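Side-chain contacts in SnoaL-like domain-containing protein (PDB 5TGN), which is of unknown function but has a SnoaL-like domain of the NTF2 clan, whose cone-shaped fold often encloses a ligand pocket or small active site: residues Glu12-Val17 against Ile90-Asp95; Glu66-Met69 against Val74-His77. One frame throughout, in Å; residues are numbered along the deposited sequence.

Contact 1: residues Glu12-Val17 against Ile90-Asp95; sequences EYISRV and IEWIFD
Tyr13 and Ile14 of the N-terminal helix rest on Trp92 and Phe94 of strand 88-97, joining helix to curved sheet as in the alpha+beta cone of the NTF2-like fold. The helix runs steeply inclined to the strand, nearer antiparallel than parallel, and their axes come no nearer than 11.7 Å, a gap wide enough for large side chains from both sides. Along the strand, alternate residues turn to the helix. Ile90, first on this face, sets its CG2 against the face of the Trp92 indole opposite Ile14 CD1. Glu91 points through the other face of the sheet, where His77 and Asn107 take its carboxylate oxygens and Arg103 of the second subunit adds a salt bridge. Trp92 comes next, its indole lying between two aliphatic groups. From the helix, Ile14 CD1 sits 3.9 Å from the centroid of the six-membered ring, only 13° off the normal, a CH-pi contact. A branched aliphatic chain suits this place: with CG1 beside the backbone N and a second bend at chi2, the terminal methyl reaches a strand toward which the CB does not point. Tyr13 approaches the same indole obliquely, its CE2 4.0 Å from Trp92 CD1. A glycerol, probably from the crystallisation liquor, lies near Trp92 and may mark a pocket. Ile93 again faces the other side, touching Arg103 of the second subunit. Phe94 completes the aromatic cluster with an offset edge-to-face pair, its edge turned to the face of Tyr13 and the planes 71° apart. Tyr13 holds CG anti to the backbone N (chi1 173°), which lays its ring across both strand aromatics from the helix side and leaves its CB 3.7 Å from Phe94 CE1.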
# COMPACT_ATOMS: atom_id res chain seq x y z
N GLU A 12 -12.61 -6.02 18.80
CA GLU A 12 -13.40 -4.79 18.69
C GLU A 12 -12.89 -3.91 17.56
O GLU A 12 -13.68 -3.23 16.90
CB GLU A 12 -13.38 -4.01 20.01
CG GLU A 12 -14.31 -2.81 20.00
CD GLU A 12 -15.78 -3.21 19.86
OE1 GLU A 12 -16.12 -4.39 20.13
OE2 GLU A 12 -16.59 -2.35 19.45
N TYR A 13 -11.58 -3.89 17.34
CA TYR A 13 -11.03 -3.13 16.22
C TYR A 13 -11.64 -3.62 14.92
O TYR A 13 -12.17 -2.84 14.13
CB TYR A 13 -9.50 -3.25 16.18
CG TYR A 13 -8.94 -2.60 14.92
CD1 TYR A 13 -8.61 -1.24 14.89
CD2 TYR A 13 -8.81 -3.33 13.73
CE1 TYR A 13 -8.13 -0.64 13.72
CE2 TYR A 13 -8.32 -2.73 12.56
CZ TYR A 13 -8.00 -1.39 12.57
OH TYR A 13 -7.55 -0.79 11.41
N ILE A 14 -11.65 -4.94 14.71
CA ILE A 14 -12.28 -5.49 13.51
C ILE A 14 -13.75 -5.10 13.44
O ILE A 14 -14.28 -4.78 12.37
CB ILE A 14 -12.10 -7.02 13.46
CG1 ILE A 14 -10.63 -7.40 13.46
CG2 ILE A 14 -12.82 -7.62 12.21
CD1 ILE A 14 -9.87 -6.92 12.17
N SER A 15 -14.46 -5.17 14.57
CA SER A 15 -15.88 -4.86 14.52
C SER A 15 -16.10 -3.40 14.12
O SER A 15 -17.00 -3.08 13.33
CB SER A 15 -16.53 -5.16 15.88
OG SER A 15 -17.92 -4.89 15.86
N ARG A 16 -15.25 -2.51 14.64
CA ARG A 16 -15.40 -1.08 14.37
C ARG A 16 -15.08 -0.75 12.92
O ARG A 16 -15.75 0.08 12.30
CB ARG A 16 -14.51 -0.26 15.31
CG ARG A 16 -14.91 -0.26 16.78
CD ARG A 16 -16.32 0.24 16.98
NE ARG A 16 -17.28 -0.85 16.87
CZ ARG A 16 -18.49 -0.76 16.31
NH1 ARG A 16 -18.91 0.40 15.79
NH2 ARG A 16 -19.28 -1.83 16.26
N VAL A 17 -14.06 -1.40 12.35
CA VAL A 17 -13.71 -1.18 10.95
C VAL A 17 -14.81 -1.70 10.02
O VAL A 17 -15.17 -1.03 9.04
CB VAL A 17 -12.34 -1.80 10.66
CG1 VAL A 17 -12.11 -1.89 9.16
CG2 VAL A 17 -11.26 -0.96 11.31
N ILE A 90 -5.34 -10.80 4.93
CA ILE A 90 -4.74 -9.72 5.71
C ILE A 90 -4.31 -10.26 7.07
O ILE A 90 -5.00 -11.11 7.65
CB ILE A 90 -5.70 -8.52 5.88
CG1 ILE A 90 -6.13 -7.95 4.52
CG2 ILE A 90 -5.04 -7.40 6.66
CD1 ILE A 90 -4.99 -7.40 3.66
N GLU A 91 -3.18 -9.77 7.56
CA GLU A 91 -2.71 -10.08 8.90
C GLU A 91 -2.68 -8.78 9.69
O GLU A 91 -2.12 -7.78 9.21
CB GLU A 91 -1.32 -10.73 8.84
CG GLU A 91 -0.55 -10.82 10.17
CD GLU A 91 0.84 -11.40 9.99
OE1 GLU A 91 1.77 -10.67 9.56
OE2 GLU A 91 0.99 -12.61 10.19
N TRP A 92 -3.29 -8.78 10.88
CA TRP A 92 -3.29 -7.64 11.79
C TRP A 92 -2.46 -8.02 13.02
O TRP A 92 -2.78 -9.00 13.70
CB TRP A 92 -4.72 -7.27 12.23
CG TRP A 92 -5.61 -6.71 11.15
CD1 TRP A 92 -5.81 -5.38 10.83
CD2 TRP A 92 -6.48 -7.46 10.28
NE1 TRP A 92 -6.72 -5.27 9.80
CE2 TRP A 92 -7.14 -6.53 9.44
CE3 TRP A 92 -6.75 -8.83 10.12
CZ2 TRP A 92 -8.07 -6.93 8.46
CZ3 TRP A 92 -7.66 -9.22 9.15
CH2 TRP A 92 -8.30 -8.27 8.32
N ILE A 93 -1.42 -7.26 13.30
CA ILE A 93 -0.57 -7.53 14.48
C ILE A 93 -0.79 -6.39 15.46
O ILE A 93 -0.43 -5.26 15.17
CB ILE A 93 0.92 -7.64 14.11
CG1 ILE A 93 1.13 -8.70 13.02
CG2 ILE A 93 1.78 -7.93 15.38
CD1 ILE A 93 2.59 -8.72 12.47
N PHE A 94 -1.39 -6.69 16.63
CA PHE A 94 -1.70 -5.69 17.65
C PHE A 94 -0.69 -5.79 18.78
O PHE A 94 -0.55 -6.86 19.39
CB PHE A 94 -3.10 -5.90 18.24
CG PHE A 94 -4.22 -5.78 17.27
CD1 PHE A 94 -4.94 -4.58 17.18
CD2 PHE A 94 -4.61 -6.86 16.50
CE1 PHE A 94 -6.03 -4.47 16.29
CE2 PHE A 94 -5.67 -6.75 15.59
CZ PHE A 94 -6.38 -5.57 15.48
N ASP A 95 0.01 -4.69 19.09
CA ASP A 95 0.79 -4.56 20.32
C ASP A 95 -0.02 -3.74 21.32
O ASP A 95 -0.42 -2.60 21.02
CB ASP A 95 2.15 -3.90 20.07
CG ASP A 95 2.99 -4.66 19.04
OD1 ASP A 95 3.28 -5.86 19.28
OD2 ASP A 95 3.34 -4.09 17.98

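Contact 2: residues Glu66-Met69 against Val74-His77; sequences ERTM and VVLH
Arg67, part of a classic beta bulge in the hairpin of strands 60-69 and 73-81, reaches over His77. In the bulge Arg67 and Thr68 both face Val75, whose carbonyl oxygen accepts both their amides. The Arg67 N to Val75 O bond is the shorter, 2.8 Å, while the one from Thr68 N is straighter and uses an in-plane lone pair; Val75 N returns a bond to Thr68 O. Arg67 CB lies 3.6 Å from Val75 O and near Val75 CG1. With CG beside the backbone N (chi1 -60°), Arg67 CG sits 3.7 Å from His77 CG, in a CH-pi contact over the centre of the imidazole face. The bend at chi2 then turns CD and NE toward the ND1 side, and NE comes 3.3 Å from His77 ND1. The guanidinium stands almost perpendicular to the ring, and NH1 gives a hydrogen bond to a water that also bonds His77 ND1. Histidine suits this place because it offers a flat face to the CG methylene of Arg67 and a nitrogen at either side, NE2 bonding Glu91. Replacing His77 by an alanine is likely to leave Arg67 CG without its platform, the water without its second partner and Glu91 without one of its own. On the other face of the sheet, Leu76 lies beside the aliphatic part of Glu66, whose carboxylate pairs with Arg11, and Leu76 CD2 is 4.0 Å from Glu66 CB.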
# COMPACT_ATOMS: atom_id res chain seq x y z
N GLU A 66 -7.69 -16.28 14.91
CA GLU A 66 -6.85 -15.70 15.96
C GLU A 66 -5.60 -16.57 16.02
O GLU A 66 -5.62 -17.66 16.58
CB GLU A 66 -7.64 -15.66 17.28
CG GLU A 66 -9.15 -15.38 17.01
CD GLU A 66 -9.99 -14.95 18.23
OE1 GLU A 66 -9.88 -15.58 19.32
OE2 GLU A 66 -10.79 -13.98 18.09
N ARG A 67 -4.52 -16.10 15.39
CA ARG A 67 -3.29 -16.88 15.29
C ARG A 67 -2.45 -16.81 16.57
O ARG A 67 -1.81 -17.80 16.95
CB ARG A 67 -2.43 -16.40 14.12
CG ARG A 67 -3.11 -16.52 12.77
CD ARG A 67 -3.28 -17.96 12.36
NE ARG A 67 -3.74 -18.04 10.98
CZ ARG A 67 -4.47 -19.03 10.47
NH1 ARG A 67 -4.82 -18.98 9.19
NH2 ARG A 67 -4.85 -20.05 11.23
N THR A 68 -2.40 -15.65 17.21
CA THR A 68 -1.65 -15.43 18.44
C THR A 68 -2.58 -14.67 19.37
O THR A 68 -3.20 -13.69 18.94
CB THR A 68 -0.37 -14.60 18.23
OG1 THR A 68 0.64 -15.36 17.57
CG2 THR A 68 0.20 -14.08 19.56
N MSE A 69 -2.68 -15.11 20.61
CA MSE A 69 -3.32 -14.29 21.61
C MSE A 69 -2.62 -14.41 22.95
O MSE A 69 -2.30 -15.50 23.44
CB MSE A 69 -4.80 -14.63 21.71
CG MSE A 69 -5.24 -15.31 22.98
SE MSE A 69 -7.06 -15.94 22.77
CE MSE A 69 -7.03 -16.37 20.85
N VAL A 74 -1.48 -9.60 19.85
CA VAL A 74 -2.46 -10.42 19.15
C VAL A 74 -2.15 -10.39 17.66
O VAL A 74 -1.90 -9.31 17.09
CB VAL A 74 -3.90 -9.91 19.41
CG1 VAL A 74 -4.90 -10.70 18.60
CG2 VAL A 74 -4.25 -10.00 20.91
N VAL A 75 -2.18 -11.55 17.01
CA VAL A 75 -2.15 -11.65 15.56
C VAL A 75 -3.46 -12.23 15.08
O VAL A 75 -3.82 -13.36 15.46
CB VAL A 75 -0.96 -12.49 15.08
CG1 VAL A 75 -0.92 -12.55 13.54
CG2 VAL A 75 0.35 -11.95 15.66
N LEU A 76 -4.18 -11.49 14.23
CA LEU A 76 -5.34 -12.01 13.52
C LEU A 76 -5.02 -12.14 12.04
O LEU A 76 -4.33 -11.29 11.47
CB LEU A 76 -6.57 -11.10 13.66
CG LEU A 76 -6.97 -10.64 15.06
CD1 LEU A 76 -8.15 -9.68 14.93
CD2 LEU A 76 -7.29 -11.85 15.96
N HIS A 77 -5.51 -13.21 11.42
CA HIS A 77 -5.54 -13.34 9.97
C HIS A 77 -6.99 -13.29 9.52
O HIS A 77 -7.88 -13.78 10.22
CB HIS A 77 -4.88 -14.64 9.50
CG HIS A 77 -3.39 -14.64 9.64
ND1 HIS A 77 -2.59 -15.62 9.10
CD2 HIS A 77 -2.55 -13.75 10.24
CE1 HIS A 77 -1.32 -15.35 9.37
NE2 HIS A 77 -1.27 -14.22 10.06
O HOH W 1 -3.66 -17.29 7.24

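The two contacts have centres about 9 Å apart and share one mixed sheet, in which strands 60-69, 73-81 and 88-97 are successive antiparallel neighbours. Along the chain, the helical segment of contact 1 comes first, then both strands of contact 2, and last the strand segment 90-95. Backbone bonds, probably Trp92 N to Leu76 O and Phe94 N to Val74 O, tie the two together, and Ile14 also packs on Leu76. Contact 1 thus packs helix 6-18 on the sheet, while contact 2 pairs the edge strand 60-69 with its neighbour 73-81, two parts of the cone that in NTF2-like proteins often encloses a pocket.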